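Local coordinates for protein S100-A5 (Homo sapiens, PDB 6WN7), which binds calcium and copper at competing sites and also zinc, forms a homodimer of the S100 EF-hand family and recognises peptides with low specificity, at the interface of chains A and B. Residues are numbered along the deposited sequence; one frame, centred on the assembly and turned at random. Chains: chain A/B, Protein S100-A5.

Contact 1: the interface of chains A and B. Residues chain A 8, 11-12, 15; chain B 11, 14-15, 83.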
loop_
_atom_site.group_PDB
_atom_site.type_symbol
_atom_site.label_atom_id
_atom_site.label_comp_id
_atom_site.label_asym_id
_atom_site.label_seq_id
_atom_site.Cartn_x
_atom_site.Cartn_y
_atom_site.Cartn_z
ATOM N N LEU A 8 -10.346 1.575 4.053
ATOM C CA LEU A 8 -8.954 1.193 3.877
ATOM C C LEU A 8 -8.834 -0.283 3.522
ATOM O O LEU A 8 -7.996 -0.674 2.704
ATOM C CB LEU A 8 -8.188 1.482 5.155
ATOM C CG LEU A 8 -6.728 1.075 5.095
ATOM C CD1 LEU A 8 -5.942 2.000 4.188
ATOM C CD2 LEU A 8 -6.159 1.035 6.515
ATOM N N ALA A 11 -9.691 -0.675 -0.088
ATOM C CA ALA A 11 -8.563 -0.197 -0.869
ATOM C C ALA A 11 -7.480 -1.247 -0.975
ATOM O O ALA A 11 -7.014 -1.561 -2.070
ATOM C CB ALA A 11 -7.990 1.047 -0.200
ATOM N N LEU A 12 -7.024 -1.764 0.159
ATOM C CA LEU A 12 -5.954 -2.760 0.146
ATOM C C LEU A 12 -6.370 -4.008 -0.615
ATOM O O LEU A 12 -5.538 -4.656 -1.235
ATOM C CB LEU A 12 -5.561 -3.123 1.575
ATOM C CG LEU A 12 -4.912 -1.992 2.373
ATOM C CD1 LEU A 12 -5.013 -2.200 3.830
ATOM C CD2 LEU A 12 -3.456 -1.880 1.988
ATOM N N MET A 15 -5.910 -3.217 -4.292
ATOM C CA MET A 15 -4.506 -3.298 -4.666
ATOM C C MET A 15 -4.109 -4.736 -4.954
ATOM O O MET A 15 -3.377 -5.006 -5.914
ATOM C CB MET A 15 -3.635 -2.737 -3.553
ATOM C CG MET A 15 -3.832 -1.254 -3.344
ATOM S SD MET A 15 -3.123 -0.705 -1.789
ATOM C CE MET A 15 -4.440 0.281 -1.158
ATOM N N ALA B 11 -8.032 3.644 -4.694
ATOM C CA ALA B 11 -7.413 2.917 -3.590
ATOM C C ALA B 11 -6.148 3.610 -3.124
ATOM O O ALA B 11 -5.939 3.787 -1.927
ATOM C CB ALA B 11 -7.101 1.486 -4.020
ATOM N N THR B 14 -6.944 6.669 -1.284
ATOM C CA THR B 14 -7.412 6.350 0.057
ATOM C C THR B 14 -6.248 6.100 1.007
ATOM O O THR B 14 -6.302 6.495 2.176
ATOM C CB THR B 14 -8.375 5.162 -0.052
ATOM O OG1 THR B 14 -9.628 5.640 -0.581
ATOM C CG2 THR B 14 -8.592 4.452 1.271
ATOM N N MET B 15 -5.177 5.476 0.525
ATOM C CA MET B 15 -4.008 5.287 1.371
ATOM C C MET B 15 -3.544 6.613 1.940
ATOM O O MET B 15 -3.149 6.694 3.102
ATOM C CB MET B 15 -2.855 4.690 0.558
ATOM C CG MET B 15 -3.097 3.331 -0.019
ATOM S SD MET B 15 -3.473 2.120 1.241
ATOM C CE MET B 15 -5.246 2.170 1.154
ATOM N N SER B 83 -1.339 -5.561 3.121
ATOM C CA SER B 83 -1.474 -6.076 1.762
ATOM C C SER B 83 -0.942 -7.495 1.677
ATOM O O SER B 83 -1.609 -8.398 1.160
ATOM C CB SER B 83 -0.690 -5.194 0.785
ATOM O OG SER B 83 -1.215 -3.892 0.731
#
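Helix 7-23 of each subunit, the first helix of the N-terminal EF-hand, meets its two-fold mate here at the heart of the S100 dimer, with A:Ala11 facing B:Ala11 and A:Met15 facing B:Met15. The small alanines let the helices come close: the methyl CB of B:Ala11 lies against the backbone of A:Ala11, 3.9 Å from its CA and 3.6 Å from its carbonyl O. About a turn of helix further on, CG2 of B:Thr14 packs 3.8 Å from CB of A:Ala11. With OG1 of B:Thr14 beside the backbone N (chi1 -75°), CG2 stands anti to that N and points its methyl at A:Ala11.

The methionines reach toward each other tip to tip, yet they do not mirror one another. A:Met15 runs extended through its second torsion (chi2 166°) and bends at the thioether, bringing CE to 4.1 Å from CB of B:Ala11. B:Met15 instead folds at chi2 (-59°), which carries its thioether toward A:Leu8 and A:Leu12. Its SD sits 3.8 Å from CD1 of A:Leu8, whose side chain crosses it at about a right angle. A:Leu12 approaches the same sulfur at a slant, CD2 4.1 Å from SD. The methyl CE of B:Met15 is modelled too near both CE of A:Met15 and CD1 of A:Leu8, so the exact placing of the methionine tips is doubtful.

Helix 72-93 of chain B borders the crossing through B:Ser83, an engineered residue where the natural protein has cysteine. Its hydroxyl OG lies 3.3 Å from CD2 of A:Leu12, a van der Waals approach to a methyl group. This is the same leucine branch that approaches SD of B:Met15.

Contact 2: the interface of chains A and B. Residues chain A 40, 45, 79, 82-83; chain B 8, 12.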
loop_
_atom_site.group_PDB
_atom_site.type_symbol
_atom_site.label_atom_id
_atom_site.label_comp_id
_atom_site.label_asym_id
_atom_site.label_seq_id
_atom_site.Cartn_x
_atom_site.Cartn_y
_atom_site.Cartn_z
ATOM N N LEU A 40 -1.577 -3.339 -17.063
ATOM C CA LEU A 40 -2.152 -2.786 -15.833
ATOM C C LEU A 40 -1.952 -1.274 -15.756
ATOM O O LEU A 40 -2.858 -0.531 -15.362
ATOM C CB LEU A 40 -1.501 -3.455 -14.617
ATOM C CG LEU A 40 -2.084 -3.157 -13.235
ATOM C CD1 LEU A 40 -1.735 -4.312 -12.291
ATOM C CD2 LEU A 40 -1.596 -1.850 -12.667
ATOM N N LEU A 45 -4.195 2.833 -14.463
ATOM C CA LEU A 45 -3.577 4.053 -14.002
ATOM C C LEU A 45 -3.672 5.104 -15.094
ATOM O O LEU A 45 -4.193 4.873 -16.181
ATOM C CB LEU A 45 -2.134 3.799 -13.575
ATOM C CG LEU A 45 -1.974 2.763 -12.452
ATOM C CD1 LEU A 45 -0.487 2.571 -12.264
ATOM C CD2 LEU A 45 -2.723 3.192 -11.186
ATOM N N LEU A 79 3.340 0.549 -6.162
ATOM C CA LEU A 79 2.168 1.227 -5.621
ATOM C C LEU A 79 2.568 2.326 -4.649
ATOM O O LEU A 79 2.016 3.419 -4.697
ATOM C CB LEU A 79 1.253 0.211 -4.940
ATOM C CG LEU A 79 0.521 -0.803 -5.813
ATOM C CD1 LEU A 79 -0.472 -1.523 -4.935
ATOM C CD2 LEU A 79 -0.175 -0.169 -6.969
ATOM N N LEU A 82 3.650 5.523 -6.426
ATOM C CA LEU A 82 2.511 6.309 -6.873
ATOM C C LEU A 82 1.821 7.015 -5.722
ATOM O O LEU A 82 1.353 8.143 -5.873
ATOM C CB LEU A 82 1.529 5.363 -7.536
ATOM C CG LEU A 82 2.120 4.533 -8.667
ATOM C CD1 LEU A 82 1.174 3.413 -9.029
ATOM C CD2 LEU A 82 2.347 5.487 -9.807
ATOM N N SER A 83 1.723 6.347 -4.574
ATOM C CA SER A 83 1.092 6.945 -3.403
ATOM C C SER A 83 1.884 8.137 -2.908
ATOM O O SER A 83 1.314 9.174 -2.570
ATOM C CB SER A 83 1.015 5.907 -2.284
ATOM O OG SER A 83 -0.120 5.093 -2.433
ATOM N N LEU B 8 -8.259 1.106 -8.674
ATOM C CA LEU B 8 -6.894 1.168 -8.168
ATOM C C LEU B 8 -6.470 2.606 -7.876
ATOM O O LEU B 8 -5.752 2.857 -6.901
ATOM C CB LEU B 8 -5.941 0.499 -9.146
ATOM C CG LEU B 8 -4.480 0.564 -8.700
ATOM C CD1 LEU B 8 -4.261 -0.132 -7.350
ATOM C CD2 LEU B 8 -3.618 -0.019 -9.796
ATOM N N LEU B 12 -5.299 4.016 -4.059
ATOM C CA LEU B 12 -4.082 4.725 -3.694
ATOM C C LEU B 12 -4.390 6.088 -3.084
ATOM O O LEU B 12 -3.704 6.528 -2.151
ATOM C CB LEU B 12 -3.203 4.863 -4.929
ATOM C CG LEU B 12 -2.757 3.548 -5.551
ATOM C CD1 LEU B 12 -2.149 3.821 -6.880
ATOM C CD2 LEU B 12 -1.770 2.877 -4.641
#
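This is an apolar leucine interface of the S100 homodimer, joining helix 7-23 of chain B to the last helix, 72-88, of chain A and to A:Leu40 of helix 34-44 and A:Leu45 just after it. B:Leu8 and B:Leu12, one helical turn apart, carry it. CG of B:Leu8 is anti to the backbone N (chi1 178°), and chi2 of 60° directs the two methyls to different neighbours. CD2 packs 3.6 Å from CD2 of A:Leu45 and 4.0 Å from CD2 of A:Leu40, the side chains of A:Leu40 and B:Leu8 crossing at about a right angle. The other branch, CD1, turns to A:Leu79, 4.1 Å from its CD2. With an alanine here, A:Leu45 and A:Leu40 would probably lose the methyl that joins them to the partner helix, leaving a gap beside A:Leu79.

B:Leu12 adopts a different first torsion, with CG beside the backbone N (chi1 -61°), and divides its branches along helix 72-88. CD1 meets CD1 of A:Leu82 at 4.0 Å. CD2 rests against the backbone side of A:Leu79, 4.0 Å from its CB and 3.8 Å from its carbonyl O, and also borders the hydroxyl of engineered A:Ser83. Greasy, interlocking branches therefore tie the first helix of one subunit to both EF-hands of the other, supporting the dimer that presents the calcium sites.

The C-alpha centres of contact 1 and contact 2 lie about 10 Å apart, and both draw on helix 7-23 of chain B. Positions 11, 14 and 15 of that helix serve contact 1, while positions 8 and 12 serve contact 2 on an adjoining face. The two-fold axis ties them further: Leu8, Leu12 and Ser83 appear in both, with the chains exchanged. Each first helix thus packs against its twin and against the partner's last helix at once, giving the four-helix core typical of S100 dimers. Because contact 2 also reaches residues 40 and 45, shifts within one subunit could be felt by the other.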